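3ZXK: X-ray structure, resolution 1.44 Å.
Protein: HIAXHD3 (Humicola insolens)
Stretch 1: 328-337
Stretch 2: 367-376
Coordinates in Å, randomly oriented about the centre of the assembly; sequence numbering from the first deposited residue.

Stretch 1 328-337: RFSEHWEWNH
Stretch 2 367-376: AARNTLTRRI

Antiparallel pairing of two short strands in HIAXHD3, built round Leu-372, Arg-374 and Trp-333, the residues with the most surface covered by the other stretch. The stretches bury 818 Å² between them, both sides summed. Stretch 1 makes a type I turn from Ser-330 to Trp-333 (Glu-331 phi/psi -76/-3, His-332 -82/-19), then extends through Trp-333 (-96/140), Glu-334 (-143/137), Trp-335 (-78/153) and Asn-336 (-78/107). Stretch 2 passes Asn-370 with positive phi (68/38) and extends through Leu-372 (-101/128), Thr-373 (-127/164) and Arg-374 (-157/157). The strand axes pass 4.5 Å apart at closest, with 122° between their N-to-C directions, so the antiparallel pair is well short of the 180° of ideal alignment.

Register is set by Glu-334 opposite Thr-373, the hydrogen-bonded pair (CA to CA 5.3 Å), and Trp-335 opposite Leu-372, the non-hydrogen-bonded pair (CA to CA 4.4 Å). Glu-334 N donates to Thr-373 O (2.9 Å, 171°), Thr-373 N to Glu-334 O (2.8 Å, 149°), and Asn-336 N to Thr-371 O (2.9 Å, 167°). Thr-373, chi1 p, brings OG1 back to the same carbonyl, donating to Glu-334 O at 2.8 Å. Trp-333 CA and Trp-335 CA add CA-H...O contacts to Thr-373 O and Thr-371 O respectively, each 3.4 Å.

Leu-372 (chi1 t, chi2 p) lies on the same sheet face as Trp-335 and is wedged among three aromatic side chains. Its CD1 sits 3.6 Å from the six-membered ring centroid of Trp-335 (chi1 m, chi2 100°), only 13° off the ring normal; its CD2 lies 4.0 Å from the corresponding centroid of Trp-333 (chi1 m, chi2 107°). Phe-329 (chi1 m, chi2 -69°) completes the apolar cluster, with CE1 3.8 Å from Leu-372 CD2. At the edge of the Trp-335 ring, CZ3 approaches Asn-370 O to 3.4 Å.

Arg-374 (chi1 p, chi2 t, chi3 m, chi4 151°) covers the opposite face of Trp-333 from Leu-372, leaving the indole sandwiched. Arg-374 CD is 3.5 Å from the six-membered ring centroid, and Arg-374 CZ is 4.6 Å from it, 22° off the normal, a cation-pi contact. Trp-333 NE1 and Arg-374 NH1, 3.5 Å apart, are both donors and form no hydrogen bond. Instead Arg-374 NH1 donates to water 1 (2.9 Å), which also hydrogen-bonds Ser-330 OG (2.7 Å). His-332 CB lies over one face of the guanidinium.

Glu-334 (chi1 m, chi2 t), on the face it shares with Thr-373, reaches the end of Arg-375 (chi1 m, chi2 and chi3 t, chi4 79°) in a salt bridge: Glu-334 OE2 accepts from Arg-375 NH2 at 2.9 Å and, weakly, from Arg-375 NH1 at 3.1 Å. Water 2 extends the pairing, donating to His-332 O (2.7 Å) and accepting from Arg-375 N and Arg-375 NH1 (both 2.9 Å). At Asn-336, water 5 hydrogen-bonds Asn-336 O (2.8 Å) and accepts from Asn-370 N (2.9 Å).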

# COMPACT_ATOMS: atom_id res chain seq x y z
N ARG A 328 12.23 12.61 9.94
CA ARG A 328 11.04 11.93 9.44
C ARG A 328 11.44 10.62 8.82
O ARG A 328 12.54 10.48 8.33
CB ARG A 328 10.36 12.78 8.37
CG ARG A 328 9.94 14.17 8.81
CD ARG A 328 9.49 15.00 7.62
NE ARG A 328 8.49 14.31 6.80
CZ ARG A 328 7.18 14.33 7.01
NH1 ARG A 328 6.67 15.01 8.04
NH2 ARG A 328 6.36 13.66 6.20
N PHE A 329 10.51 9.67 8.79
CA PHE A 329 10.70 8.43 8.05
C PHE A 329 10.66 8.68 6.55
O PHE A 329 9.94 9.58 6.06
CB PHE A 329 9.62 7.39 8.41
CG PHE A 329 9.76 6.80 9.78
CD1 PHE A 329 10.81 5.93 10.09
CD2 PHE A 329 8.81 7.07 10.77
CE1 PHE A 329 10.93 5.38 11.35
CE2 PHE A 329 8.93 6.51 12.02
CZ PHE A 329 9.99 5.65 12.32
N SER A 330 11.39 7.87 5.80
CA SER A 330 11.17 7.80 4.37
C SER A 330 9.73 7.35 4.10
O SER A 330 9.03 6.80 4.98
CB SER A 330 12.15 6.81 3.73
OG SER A 330 11.59 5.52 3.76
N GLU A 331 9.29 7.52 2.85
CA GLU A 331 7.91 7.26 2.49
C GLU A 331 7.65 5.76 2.37
O GLU A 331 6.52 5.35 2.18
CB GLU A 331 7.60 7.99 1.18
CG GLU A 331 7.48 9.50 1.35
CD GLU A 331 6.35 9.84 2.31
OE1 GLU A 331 5.24 9.26 2.16
OE2 GLU A 331 6.56 10.67 3.24
N HIS A 332 8.69 4.94 2.53
CA HIS A 332 8.51 3.48 2.44
C HIS A 332 7.97 2.83 3.71
O HIS A 332 7.45 1.71 3.66
CB HIS A 332 9.82 2.80 2.06
CG HIS A 332 10.36 3.24 0.74
ND1 HIS A 332 9.89 2.78 -0.44
CD2 HIS A 332 11.33 4.18 0.43
CE1 HIS A 332 10.52 3.39 -1.44
NE2 HIS A 332 11.40 4.26 -0.91
N TRP A 333 8.08 3.50 4.85
CA TRP A 333 7.73 2.86 6.13
C TRP A 333 6.33 3.17 6.56
O TRP A 333 5.85 4.31 6.42
CB TRP A 333 8.65 3.34 7.21
CG TRP A 333 10.09 2.97 7.00
CD1 TRP A 333 11.14 3.80 6.63
CD2 TRP A 333 10.68 1.66 7.24
NE1 TRP A 333 12.33 3.09 6.59
CE2 TRP A 333 12.11 1.79 6.94
CE3 TRP A 333 10.19 0.42 7.62
CZ2 TRP A 333 12.99 0.71 7.06
CZ3 TRP A 333 11.08 -0.65 7.75
CH2 TRP A 333 12.46 -0.50 7.47
N GLU A 334 5.69 2.13 7.11
CA GLU A 334 4.37 2.28 7.73
C GLU A 334 4.28 1.37 8.93
O GLU A 334 4.70 0.20 8.89
CB GLU A 334 3.24 1.89 6.75
CG GLU A 334 3.07 2.80 5.53
CD GLU A 334 2.33 2.19 4.35
OE1 GLU A 334 1.76 1.07 4.44
OE2 GLU A 334 2.29 2.86 3.29
N TRP A 335 3.72 1.90 10.01
CA TRP A 335 3.52 1.10 11.21
C TRP A 335 2.33 0.19 11.07
O TRP A 335 1.42 0.50 10.32
CB TRP A 335 3.24 2.03 12.37
CG TRP A 335 4.30 3.03 12.70
CD1 TRP A 335 4.33 4.37 12.36
CD2 TRP A 335 5.47 2.80 13.54
NE1 TRP A 335 5.46 4.98 12.88
CE2 TRP A 335 6.18 4.08 13.60
CE3 TRP A 335 6.02 1.68 14.18
CZ2 TRP A 335 7.35 4.24 14.32
CZ3 TRP A 335 7.21 1.85 14.90
CH2 TRP A 335 7.86 3.11 14.97
N ASN A 336 2.34 -0.94 11.79
CA ASN A 336 1.14 -1.78 11.94
C ASN A 336 0.23 -1.11 12.99
O ASN A 336 0.55 -1.11 14.17
CB ASN A 336 1.55 -3.19 12.38
CG ASN A 336 0.36 -4.01 12.82
OD1 ASN A 336 -0.74 -3.83 12.29
ND2 ASN A 336 0.55 -4.87 13.80
N HIS A 337 -0.89 -0.51 12.55
CA HIS A 337 -1.74 0.39 13.39
C HIS A 337 -0.99 1.67 13.76
O HIS A 337 0.21 1.77 13.50
CB HIS A 337 -2.32 -0.32 14.63
CG HIS A 337 -3.32 -1.44 14.32
ND1 HIS A 337 -3.00 -2.57 13.66
CD2 HIS A 337 -4.67 -1.56 14.67
CE1 HIS A 337 -4.08 -3.37 13.57
NE2 HIS A 337 -5.09 -2.77 14.21
N ALA A 367 -0.50 -8.33 18.86
CA ALA A 367 -1.02 -7.32 19.77
C ALA A 367 -0.01 -6.22 20.03
O ALA A 367 -0.33 -5.24 20.69
CB ALA A 367 -1.44 -7.97 21.08
N ALA A 368 1.22 -6.38 19.54
CA ALA A 368 2.29 -5.41 19.88
C ALA A 368 2.16 -4.12 19.10
O ALA A 368 2.06 -4.18 17.88
CB ALA A 368 3.68 -6.00 19.65
N ARG A 369 2.28 -2.98 19.79
CA ARG A 369 2.33 -1.69 19.12
C ARG A 369 3.74 -1.49 18.62
O ARG A 369 4.69 -2.13 19.09
CB ARG A 369 1.96 -0.56 20.09
CG ARG A 369 0.51 -0.52 20.43
CD ARG A 369 0.26 0.45 21.57
NE ARG A 369 -1.13 0.83 21.64
CZ ARG A 369 -1.64 1.74 22.47
NH1 ARG A 369 -0.85 2.37 23.34
NH2 ARG A 369 -2.93 2.03 22.42
N ASN A 370 3.85 -0.61 17.62
CA ASN A 370 5.13 -0.13 17.11
C ASN A 370 5.94 -1.19 16.37
O ASN A 370 7.15 -1.21 16.44
CB ASN A 370 5.98 0.57 18.21
CG ASN A 370 5.37 1.91 18.64
OD1 ASN A 370 4.20 2.20 18.35
ND2 ASN A 370 6.16 2.73 19.32
N THR A 371 5.26 -2.03 15.61
CA THR A 371 5.91 -2.82 14.57
C THR A 371 5.98 -1.98 13.28
O THR A 371 4.96 -1.54 12.78
CB THR A 371 5.18 -4.16 14.38
OG1 THR A 371 5.24 -4.90 15.60
CG2 THR A 371 5.82 -5.00 13.26
N LEU A 372 7.19 -1.75 12.78
CA LEU A 372 7.42 -0.86 11.63
C LEU A 372 7.61 -1.74 10.42
O LEU A 372 8.44 -2.65 10.44
CB LEU A 372 8.68 -0.04 11.85
CG LEU A 372 8.91 1.10 10.84
CD1 LEU A 372 7.89 2.24 10.92
CD2 LEU A 372 10.31 1.70 10.94
N THR A 373 6.85 -1.48 9.36
CA THR A 373 6.81 -2.37 8.20
C THR A 373 7.08 -1.65 6.89
O THR A 373 7.00 -0.40 6.77
CB THR A 373 5.46 -3.12 8.09
OG1 THR A 373 4.43 -2.24 7.63
CG2 THR A 373 5.05 -3.76 9.44
N ARG A 374 7.38 -2.45 5.87
CA ARG A 374 7.54 -1.94 4.53
C ARG A 374 7.31 -3.04 3.50
O ARG A 374 7.44 -4.22 3.81
CB ARG A 374 8.87 -1.23 4.32
CG ARG A 374 10.08 -2.15 4.46
CD ARG A 374 11.35 -1.32 4.45
NE ARG A 374 11.71 -0.90 3.10
CZ ARG A 374 12.38 0.22 2.82
NH1 ARG A 374 12.71 1.06 3.79
NH2 ARG A 374 12.70 0.50 1.57
N ARG A 375 6.96 -2.63 2.30
CA ARG A 375 6.60 -3.54 1.20
C ARG A 375 7.81 -4.29 0.69
O ARG A 375 8.90 -3.75 0.66
CB ARG A 375 5.95 -2.78 0.05
CG ARG A 375 4.63 -2.17 0.46
CD ARG A 375 4.18 -1.11 -0.54
NE ARG A 375 2.93 -0.49 -0.10
CZ ARG A 375 2.84 0.47 0.83
NH1 ARG A 375 3.95 0.98 1.41
NH2 ARG A 375 1.64 0.99 1.14
N ILE A 376 7.60 -5.55 0.31
CA ILE A 376 8.63 -6.37 -0.33
C ILE A 376 8.53 -6.14 -1.85
O ILE A 376 7.44 -6.25 -2.43
CB ILE A 376 8.41 -7.87 0.01
CG1 ILE A 376 8.50 -8.14 1.54
CG2 ILE A 376 9.44 -8.73 -0.74
CD1 ILE A 376 8.03 -9.52 1.97
O HOH W 1 13.58 3.73 3.28
O HOH W 2 6.75 0.19 1.54
O HOH W 3 2.69 -5.90 15.80
O HOH W 4 2.48 -2.68 15.51
O HOH W 5 1.37 0.33 16.48